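Local coordinates for aldehyde Dehydrogenase (Burkholderia cenocepacia, PDB 4O6R), which probably oxidises aldehydes to carboxylic acids with NAD(P)+ as the electron acceptor, at the interface of chains A and B and the interface of chains A and C. Coordinates in Å, arbitrary orientation; residue numbers count along the deposited sequence, not the author numbering. Chains: chain A/B/C, Aldehyde Dehydrogenase.

Contact 1: the interface of chains A and B. Residues chain A 424-427, 430-431, 444-445; chain B 424-427, 430-431, 444-445.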
loop_
_atom_site.group_PDB
_atom_site.type_symbol
_atom_site.label_atom_id
_atom_site.label_comp_id
_atom_site.label_asym_id
_atom_site.label_seq_id
_atom_site.Cartn_x
_atom_site.Cartn_y
_atom_site.Cartn_z
ATOM N N THR A 424 10.636 29.203 -9.052
ATOM C CA THR A 424 11.684 29.142 -10.040
ATOM C C THR A 424 11.097 28.403 -11.211
ATOM O O THR A 424 10.075 27.727 -11.052
ATOM C CB THR A 424 12.901 28.360 -9.493
ATOM O OG1 THR A 424 13.987 28.408 -10.421
ATOM C CG2 THR A 424 12.550 26.881 -9.175
ATOM N N ASN A 425 11.749 28.491 -12.366
ATOM C CA ASN A 425 11.376 27.671 -13.490
ATOM C C ASN A 425 12.425 26.675 -13.926
ATOM O O ASN A 425 12.285 26.035 -14.974
ATOM C CB ASN A 425 10.908 28.568 -14.609
ATOM C CG ASN A 425 9.581 29.192 -14.255
ATOM O OD1 ASN A 425 8.558 28.506 -14.179
ATOM N ND2 ASN A 425 9.624 30.444 -13.855
ATOM N N ASP A 426 13.472 26.536 -13.119
ATOM C CA ASP A 426 14.513 25.564 -13.391
ATOM C C ASP A 426 14.107 24.239 -12.768
ATOM O O ASP A 426 13.928 24.145 -11.558
ATOM C CB ASP A 426 15.842 25.968 -12.789
ATOM C CG ASP A 426 16.955 25.039 -13.200
ATOM O OD1 ASP A 426 17.333 25.037 -14.424
ATOM O OD2 ASP A 426 17.394 24.250 -12.347
ATOM N N LEU A 427 13.969 23.248 -13.633
ATOM C CA LEU A 427 13.605 21.893 -13.282
ATOM C C LEU A 427 14.454 21.292 -12.166
ATOM O O LEU A 427 13.901 20.892 -11.146
ATOM C CB LEU A 427 13.730 21.017 -14.529
ATOM C CG LEU A 427 13.479 19.508 -14.363
ATOM C CD1 LEU A 427 12.084 19.203 -13.837
ATOM C CD2 LEU A 427 13.675 18.803 -15.656
ATOM N N ALA A 430 14.274 23.103 -8.691
ATOM C CA ALA A 430 13.014 22.900 -7.973
ATOM C C ALA A 430 13.054 21.641 -7.108
ATOM O O ALA A 430 12.759 21.696 -5.898
ATOM C CB ALA A 430 11.831 22.858 -8.949
ATOM N N HIS A 431 13.448 20.526 -7.705
ATOM C CA HIS A 431 13.395 19.266 -6.992
ATOM C C HIS A 431 14.535 19.137 -5.982
ATOM O O HIS A 431 14.356 18.553 -4.913
ATOM C CB HIS A 431 13.384 18.076 -7.955
ATOM C CG HIS A 431 12.182 18.048 -8.838
ATOM N ND1 HIS A 431 10.918 17.724 -8.380
ATOM C CD2 HIS A 431 12.039 18.359 -10.142
ATOM C CE1 HIS A 431 10.057 17.822 -9.371
ATOM N NE2 HIS A 431 10.712 18.216 -10.446
ATOM N N ILE A 444 6.115 24.453 -4.732
ATOM C CA ILE A 444 6.896 25.008 -5.835
ATOM C C ILE A 444 5.956 25.736 -6.787
ATOM O O ILE A 444 5.034 25.125 -7.336
ATOM C CB ILE A 444 7.681 23.943 -6.598
ATOM C CG1 ILE A 444 8.598 23.205 -5.634
ATOM C CG2 ILE A 444 8.491 24.605 -7.703
ATOM C CD1 ILE A 444 9.088 21.866 -6.145
ATOM N N ASN A 445 6.216 27.030 -6.973
ATOM C CA ASN A 445 5.380 27.907 -7.800
ATOM C C ASN A 445 3.925 28.021 -7.327
ATOM O O ASN A 445 2.989 28.241 -8.124
ATOM C CB ASN A 445 5.515 27.523 -9.284
ATOM C CG ASN A 445 6.890 27.891 -9.849
ATOM O OD1 ASN A 445 7.600 28.741 -9.305
ATOM N ND2 ASN A 445 7.282 27.232 -10.933
ATOM N N THR B 424 14.975 19.212 -21.447
ATOM C CA THR B 424 14.569 20.597 -21.225
ATOM C C THR B 424 14.935 20.952 -19.784
ATOM O O THR B 424 15.107 20.064 -18.948
ATOM C CB THR B 424 13.055 20.806 -21.426
ATOM O OG1 THR B 424 12.725 22.210 -21.401
ATOM C CG2 THR B 424 12.240 20.058 -20.343
ATOM N N ASN B 425 15.036 22.246 -19.508
ATOM C CA ASN B 425 15.262 22.722 -18.158
ATOM C C ASN B 425 14.115 23.562 -17.606
ATOM O O ASN B 425 14.221 24.128 -16.516
ATOM C CB ASN B 425 16.597 23.423 -18.102
ATOM C CG ASN B 425 17.731 22.428 -18.277
ATOM O OD1 ASN B 425 17.997 21.622 -17.382
ATOM N ND2 ASN B 425 18.327 22.402 -19.449
ATOM N N ASP B 426 13.009 23.584 -18.341
ATOM C CA ASP B 426 11.813 24.232 -17.880
ATOM C C ASP B 426 10.964 23.259 -17.045
ATOM O O ASP B 426 10.527 22.228 -17.539
ATOM C CB ASP B 426 10.965 24.697 -19.043
ATOM C CG ASP B 426 9.731 25.422 -18.572
ATOM O OD1 ASP B 426 9.926 26.558 -18.057
ATOM O OD2 ASP B 426 8.635 24.858 -18.627
ATOM N N LEU B 427 10.691 23.665 -15.807
ATOM C CA LEU B 427 10.020 22.824 -14.813
ATOM C C LEU B 427 8.651 22.365 -15.293
ATOM O O LEU B 427 8.380 21.180 -15.331
ATOM C CB LEU B 427 9.862 23.615 -13.511
ATOM C CG LEU B 427 9.046 22.949 -12.390
ATOM C CD1 LEU B 427 9.684 21.642 -11.996
ATOM C CD2 LEU B 427 8.959 23.875 -11.182
ATOM N N ALA B 430 8.549 19.989 -18.447
ATOM C CA ALA B 430 8.988 18.632 -18.179
ATOM C C ALA B 430 7.841 17.756 -17.701
ATOM O O ALA B 430 7.624 16.670 -18.231
ATOM C CB ALA B 430 10.089 18.625 -17.129
ATOM N N HIS B 431 7.120 18.228 -16.678
ATOM C CA HIS B 431 6.059 17.411 -16.088
ATOM C C HIS B 431 4.827 17.353 -16.980
ATOM O O HIS B 431 4.160 16.328 -17.012
ATOM C CB HIS B 431 5.695 17.902 -14.675
ATOM C CG HIS B 431 6.822 17.774 -13.706
ATOM N ND1 HIS B 431 7.221 16.567 -13.180
ATOM C CD2 HIS B 431 7.679 18.699 -13.216
ATOM C CE1 HIS B 431 8.258 16.749 -12.388
ATOM N NE2 HIS B 431 8.564 18.034 -12.406
ATOM N N ILE B 444 13.274 12.272 -18.394
ATOM C CA ILE B 444 13.595 13.696 -18.537
ATOM C C ILE B 444 15.060 13.914 -18.219
ATOM O O ILE B 444 15.531 13.581 -17.132
ATOM C CB ILE B 444 12.709 14.580 -17.626
ATOM C CG1 ILE B 444 11.242 14.341 -17.940
ATOM C CG2 ILE B 444 13.029 16.076 -17.797
ATOM C CD1 ILE B 444 10.345 14.589 -16.779
ATOM N N ASN B 445 15.768 14.493 -19.185
ATOM C CA ASN B 445 17.211 14.745 -19.098
ATOM C C ASN B 445 18.051 13.490 -18.835
ATOM O O ASN B 445 19.118 13.545 -18.233
ATOM C CB ASN B 445 17.474 15.853 -18.083
ATOM C CG ASN B 445 17.002 17.193 -18.579
ATOM O OD1 ASN B 445 16.829 17.396 -19.790
ATOM N ND2 ASN B 445 16.708 18.094 -17.645
HETATM O O HOH W 1 8.327 26.279 -15.742
HETATM O O HOH W 2 17.256 22.190 -14.755
HETATM O O HOH W 3 14.290 26.857 -16.890
#

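Contact 2: the interface of chains A and B. Residues chain A 128-133, 141-142; chain B 128-131, 141-142.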
loop_
_atom_site.group_PDB
_atom_site.type_symbol
_atom_site.label_atom_id
_atom_site.label_comp_id
_atom_site.label_asym_id
_atom_site.label_seq_id
_atom_site.Cartn_x
_atom_site.Cartn_y
_atom_site.Cartn_z
ATOM N N GLN A 128 -7.219 -0.528 5.029
ATOM C CA GLN A 128 -7.218 -1.989 5.008
ATOM C C GLN A 128 -6.061 -2.515 5.845
ATOM O O GLN A 128 -5.074 -1.810 6.030
ATOM C CB GLN A 128 -7.132 -2.501 3.553
ATOM C CG GLN A 128 -8.337 -2.113 2.726
ATOM C CD GLN A 128 -8.322 -2.727 1.351
ATOM O OE1 GLN A 128 -7.326 -3.319 0.933
ATOM N NE2 GLN A 128 -9.433 -2.615 0.649
ATOM N N GLY A 129 -6.226 -3.716 6.396
ATOM C CA GLY A 129 -5.169 -4.400 7.121
ATOM C C GLY A 129 -4.254 -5.167 6.192
ATOM O O GLY A 129 -4.299 -4.976 4.983
ATOM N N SER A 130 -3.436 -6.038 6.764
ATOM C CA SER A 130 -2.435 -6.763 5.995
ATOM C C SER A 130 -2.369 -8.251 6.380
ATOM O O SER A 130 -2.848 -8.650 7.456
ATOM C CB SER A 130 -1.055 -6.063 6.130
ATOM O OG SER A 130 -0.683 -5.952 7.498
ATOM N N VAL A 131 -1.807 -9.066 5.483
ATOM C CA VAL A 131 -1.511 -10.473 5.750
ATOM C C VAL A 131 -0.027 -10.661 5.486
ATOM O O VAL A 131 0.454 -10.305 4.410
ATOM C CB VAL A 131 -2.336 -11.430 4.848
ATOM C CG1 VAL A 131 -2.026 -12.888 5.179
ATOM C CG2 VAL A 131 -3.831 -11.163 5.041
ATOM N N ILE A 132 0.687 -11.175 6.477
ATOM C CA ILE A 132 2.131 -11.163 6.476
ATOM C C ILE A 132 2.639 -12.536 6.077
ATOM O O ILE A 132 2.206 -13.536 6.644
ATOM C CB ILE A 132 2.673 -10.870 7.904
ATOM C CG1 ILE A 132 2.029 -9.638 8.529
ATOM C CG2 ILE A 132 4.181 -10.770 7.891
ATOM C CD1 ILE A 132 2.199 -8.343 7.738
ATOM N N PRO A 133 3.615 -12.604 5.150
ATOM C CA PRO A 133 4.113 -13.911 4.795
ATOM C C PRO A 133 5.032 -14.418 5.889
ATOM O O PRO A 133 6.092 -13.832 6.128
ATOM C CB PRO A 133 4.878 -13.650 3.498
ATOM C CG PRO A 133 5.277 -12.206 3.572
ATOM C CD PRO A 133 4.210 -11.525 4.345
ATOM N N TYR A 141 -2.600 -12.262 10.191
ATOM C CA TYR A 141 -3.279 -11.077 9.682
ATOM C C TYR A 141 -3.154 -9.943 10.693
ATOM O O TYR A 141 -3.127 -10.175 11.918
ATOM C CB TYR A 141 -4.744 -11.356 9.360
ATOM C CG TYR A 141 -5.675 -11.802 10.497
ATOM C CD1 TYR A 141 -5.801 -13.146 10.873
ATOM C CD2 TYR A 141 -6.453 -10.880 11.160
ATOM C CE1 TYR A 141 -6.697 -13.546 11.889
ATOM C CE2 TYR A 141 -7.333 -11.256 12.172
ATOM C CZ TYR A 141 -7.470 -12.590 12.511
ATOM O OH TYR A 141 -8.366 -12.909 13.497
ATOM N N VAL A 142 -3.090 -8.733 10.169
ATOM C CA VAL A 142 -2.929 -7.542 10.983
ATOM C C VAL A 142 -4.067 -6.582 10.649
ATOM O O VAL A 142 -4.257 -6.238 9.477
ATOM C CB VAL A 142 -1.600 -6.857 10.712
ATOM C CG1 VAL A 142 -1.430 -5.611 11.583
ATOM C CG2 VAL A 142 -0.454 -7.839 10.928
ATOM N N GLN B 128 2.601 -8.467 0.614
ATOM C CA GLN B 128 1.647 -8.751 1.691
ATOM C C GLN B 128 0.227 -8.800 1.158
ATOM O O GLN B 128 -0.084 -8.148 0.173
ATOM C CB GLN B 128 1.775 -7.692 2.802
ATOM C CG GLN B 128 3.158 -7.725 3.425
ATOM C CD GLN B 128 3.320 -6.842 4.631
ATOM O OE1 GLN B 128 2.477 -5.977 4.907
ATOM N NE2 GLN B 128 4.392 -7.056 5.378
ATOM N N GLY B 129 -0.631 -9.573 1.809
ATOM C CA GLY B 129 -2.065 -9.546 1.520
ATOM C C GLY B 129 -2.771 -8.431 2.258
ATOM O O GLY B 129 -2.124 -7.496 2.776
ATOM N N SER B 130 -4.093 -8.500 2.296
ATOM C CA SER B 130 -4.878 -7.424 2.876
ATOM C C SER B 130 -6.028 -7.911 3.733
ATOM O O SER B 130 -6.377 -9.099 3.713
ATOM C CB SER B 130 -5.328 -6.463 1.792
ATOM O OG SER B 130 -6.084 -7.164 0.828
ATOM N N VAL B 131 -6.550 -7.019 4.565
ATOM C CA VAL B 131 -7.720 -7.313 5.384
ATOM C C VAL B 131 -8.724 -6.211 5.061
ATOM O O VAL B 131 -8.439 -5.019 5.180
ATOM C CB VAL B 131 -7.441 -7.341 6.890
ATOM C CG1 VAL B 131 -8.723 -7.613 7.665
ATOM C CG2 VAL B 131 -6.381 -8.403 7.251
ATOM N N TYR B 141 -9.937 -11.699 4.765
ATOM C CA TYR B 141 -8.548 -11.553 4.433
ATOM C C TYR B 141 -8.309 -12.004 3.000
ATOM O O TYR B 141 -8.957 -12.945 2.512
ATOM C CB TYR B 141 -7.620 -12.290 5.443
ATOM C CG TYR B 141 -7.734 -13.789 5.544
ATOM C CD1 TYR B 141 -8.607 -14.400 6.427
ATOM C CD2 TYR B 141 -6.879 -14.607 4.810
ATOM C CE1 TYR B 141 -8.679 -15.786 6.528
ATOM C CE2 TYR B 141 -6.911 -15.976 4.937
ATOM C CZ TYR B 141 -7.796 -16.565 5.789
ATOM O OH TYR B 141 -7.790 -17.930 5.846
ATOM N N VAL B 142 -7.370 -11.327 2.343
ATOM C CA VAL B 142 -7.034 -11.565 0.942
ATOM C C VAL B 142 -5.539 -11.861 0.835
ATOM O O VAL B 142 -4.703 -11.104 1.326
ATOM C CB VAL B 142 -7.404 -10.350 0.079
ATOM C CG1 VAL B 142 -7.040 -10.574 -1.392
ATOM C CG2 VAL B 142 -8.894 -10.021 0.234
HETATM O O HOH W 4 -6.835 -5.326 -0.989
HETATM O O HOH W 5 1.624 -4.634 7.335
#

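Contact 3: the interface of chains A and C. Residues chain A 434-435, 437-440, 459, 466; chain C 478-480.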
loop_
_atom_site.group_PDB
_atom_site.type_symbol
_atom_site.label_atom_id
_atom_site.label_comp_id
_atom_site.label_asym_id
_atom_site.label_seq_id
_atom_site.Cartn_x
_atom_site.Cartn_y
_atom_site.Cartn_z
ATOM N N ALA A 434 13.680 21.358 -3.037
ATOM C CA ALA A 434 12.571 20.755 -2.254
ATOM C C ALA A 434 13.081 19.630 -1.332
ATOM O O ALA A 434 12.615 19.485 -0.193
ATOM C CB ALA A 434 11.441 20.269 -3.155
ATOM N N ALA A 435 14.013 18.832 -1.834
ATOM C CA ALA A 435 14.577 17.708 -1.080
ATOM C C ALA A 435 15.405 18.157 0.138
ATOM O O ALA A 435 15.423 17.468 1.138
ATOM C CB ALA A 435 15.444 16.860 -1.990
ATOM N N ILE A 437 15.352 21.353 1.842
ATOM C CA ILE A 437 14.740 22.245 2.807
ATOM C C ILE A 437 14.140 21.408 3.929
ATOM O O ILE A 437 13.460 20.414 3.659
ATOM C CB ILE A 437 13.663 23.133 2.148
ATOM C CG1 ILE A 437 14.315 24.149 1.176
ATOM C CG2 ILE A 437 12.860 23.891 3.197
ATOM C CD1 ILE A 437 13.324 24.693 0.188
ATOM N N ASP A 438 14.415 21.821 5.165
ATOM C CA ASP A 438 13.863 21.196 6.364
ATOM C C ASP A 438 12.417 21.578 6.560
ATOM O O ASP A 438 12.131 22.635 7.122
ATOM C CB ASP A 438 14.567 21.740 7.616
ATOM C CG ASP A 438 16.021 21.398 7.681
ATOM O OD1 ASP A 438 16.476 20.447 7.000
ATOM O OD2 ASP A 438 16.710 22.092 8.477
ATOM N N ALA A 439 11.503 20.744 6.100
ATOM C CA ALA A 439 10.106 21.040 6.236
ATOM C C ALA A 439 9.315 19.791 5.897
ATOM O O ALA A 439 9.804 18.925 5.143
ATOM C CB ALA A 439 9.702 22.173 5.289
ATOM N N GLY A 440 8.104 19.707 6.428
ATOM C CA GLY A 440 7.203 18.607 6.078
ATOM C C GLY A 440 6.528 18.792 4.726
ATOM O O GLY A 440 6.012 17.838 4.156
ATOM N N VAL A 459 8.582 18.732 10.881
ATOM C CA VAL A 459 9.727 17.975 11.368
ATOM C C VAL A 459 10.384 18.764 12.499
ATOM O O VAL A 459 10.060 19.914 12.718
ATOM C CB VAL A 459 10.719 17.713 10.233
ATOM C CG1 VAL A 459 10.028 16.962 9.110
ATOM C CG2 VAL A 459 11.284 19.035 9.698
ATOM N N ARG A 466 0.995 13.489 11.259
ATOM C CA ARG A 466 0.477 14.153 10.069
ATOM C C ARG A 466 -1.049 14.235 10.086
ATOM O O ARG A 466 -1.731 13.258 10.461
ATOM C CB ARG A 466 0.936 13.419 8.818
ATOM C CG ARG A 466 2.426 13.488 8.563
ATOM C CD ARG A 466 2.815 14.894 8.091
ATOM N NE ARG A 466 4.233 15.060 7.810
ATOM C CZ ARG A 466 5.189 15.306 8.705
ATOM N NH1 ARG A 466 4.911 15.430 9.987
ATOM N NH2 ARG A 466 6.451 15.477 8.290
ATOM N N GLU C 478 9.762 9.957 7.826
ATOM C CA GLU C 478 8.820 11.060 7.947
ATOM C C GLU C 478 8.339 11.412 6.559
ATOM O O GLU C 478 9.079 11.279 5.576
ATOM C CB GLU C 478 9.510 12.273 8.589
ATOM C CG GLU C 478 10.729 12.777 7.806
ATOM C CD GLU C 478 11.623 13.786 8.533
ATOM O OE1 GLU C 478 11.688 13.782 9.802
ATOM O OE2 GLU C 478 12.313 14.568 7.816
ATOM N N ALA C 479 7.110 11.884 6.476
ATOM C CA ALA C 479 6.545 12.291 5.212
ATOM C C ALA C 479 7.092 13.644 4.772
ATOM O O ALA C 479 7.052 14.600 5.543
ATOM C CB ALA C 479 5.037 12.353 5.318
ATOM N N ARG C 480 7.603 13.714 3.543
ATOM C CA ARG C 480 8.054 14.971 2.929
ATOM C C ARG C 480 7.216 15.188 1.686
ATOM O O ARG C 480 7.392 14.508 0.690
ATOM C CB ARG C 480 9.530 14.911 2.532
ATOM C CG ARG C 480 10.530 14.732 3.663
ATOM C CD ARG C 480 10.468 15.902 4.581
ATOM N NE ARG C 480 11.654 16.174 5.389
ATOM C CZ ARG C 480 12.633 17.024 5.072
ATOM N NH1 ARG C 480 12.687 17.627 3.893
ATOM N NH2 ARG C 480 13.587 17.255 5.955
HETATM O O HOH W 6 11.378 17.346 1.212
#

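Contact 1: the interface of chains A and B
A:Leu427 loses the most surface to the partner of the residues in this two-fold patch between copies A and B, 105 Å². Its CG stands anti to the backbone N (chi1 176°), which carries the side chain over to the other chain. A:Leu427 CB passes 3.7 Å from the carbonyl O of B:Asn425, the same oxygen that accepts the nearly straight bond from the A:Leu427 backbone N (3.0 Å, 170° at H), with the donor above the carbonyl plane. Of the two methyls, CD1 meets its own twin, B:Leu427 CD1, obliquely and also touches B:Ala430 CB. A:Leu427 CD2 packs 3.5 Å from B:Ile444 CG2 and ends tip to tip with the amide ND2 of B:Asn445. That amide is held by its own chain: ND2 bonds to B:Thr424 O and OD1 accepts from B:Thr424 N. On the axis the imidazoles of A:His431 and B:His431 come tip to tip, NE2 to NE2 at 2.9 Å, planes 65° apart, so one NE2 presumably carries the proton. A:Asn425 O and B:Asn425 O, both acceptors, approach unfavourably to 3.1 Å, which shared water 3 would ease. The antiparallel bridge at A:Asp426 and B:Asp426 lies just before helix 427-436, whose first turns face their counterparts across the axis.

Contact 2: the interface of chains A and B
A:Gly129 N grips the carbonyl O of B:Val131 with a main-chain hydrogen bond of 2.8 Å, the shortest across this patch, arriving in the carbonyl plane on a lone pair; A:Gln128 CB also crowds this oxygen. The twin bond runs from B:Gly129 N to A:Val131 O at 2.9 Å. The inner pair is less well directed: A:Val131 N reaches B:Gly129 O from above the carbonyl plane, and its counterpart from B:Val131 N is weak. A:Ser130 and B:Ser130 face each other at the axis, their CA atoms 4.0 Å apart. A:Ser130 OG takes the crowded position between backbone N and carbonyl carbon (chi1 56°) and binds water 5 at 2.7 Å, which passes the contact on to the amide OE1 of B:Gln128; water 4 joins B:Ser130 OG to A:Gln128 OE1. B:Gln128, extended beyond CG, lies alongside A:Ile132, whose CD1 touches the B:Gln128 amide carbon CD at 3.6 Å; the B:Gln128 side chain crosses A:Pro133 at about a right angle, CG against its CD. A:Val131 has CG1 anti to the backbone N (chi1 -179°), which leaves CG2 beside it, 3.5 Å from B:Ser130 O and against B:Tyr141 CB. The short edge strands beginning at residue 129 thus pair antiparallel, extending a sheet between copies A and B of the deposited assembly, probably a dimer-forming contact, as is usual in this family.

Contact 3: the interface of chains A and C
Two arginines, one from each chain, make direct polar contacts here by reaching for backbone carbonyls of the other copy. The guanidinium of A:Arg466 gives NH2 to C:Ala479 O at 2.9 Å (159° at H); the oxygen lies at the edge of the guanidinium, in its plane, and the donor lies in the carbonyl plane. C:Arg480, bent at chi2 (-63°), lies against the loop after helix 427-436. C:Arg480 NH1 makes a weak bond to A:Ile437 O at 2.9 Å and reaches water 6, which leads to A:Ala434 O near the helix end. A:Ala439 O lies over one face of this guanidinium, 3.0 Å above its plane and toward the rim. Further out, C:Glu478 fixes the group's rotation: within chain C, C:Glu478 OE2 takes C:Arg480 NE in a salt bridge of 3.0 Å, met from above the carboxylate plane. The glutamate, extended beyond CG, crosses A:Val459 at about a right angle, with A:Val459 CG1 3.6 Å from the carboxylate carbon C:Glu478 CD. A:Asp438 OD1 stands 4.4 Å from C:Arg480 NH2, close enough that its charge may add to the attraction. The C-chain residues belong to the start of strand 477-485; on A they meet the end of helix 427-436, the turn into strand 441-444, and loop residues 459 and 466.

Contacts 1 and 2 are separate parts of one two-fold interface between copies A and B, their C-alpha centres about 39 Å apart, so the pair is held at two well-spaced points. Contact 3 joins A to a different copy, its C-alpha centre lying about 20 Å from that of contact 1 and 29 Å from that of contact 2. Helix 427-436 connects contacts 1 and 3: its early turns face chain B and its end faces chain C, with strand 441-444 beginning close to contact 3 and ending in contact 1. One helix therefore serves two interfaces of the deposited four-copy assembly, which is consistent with a tetramer.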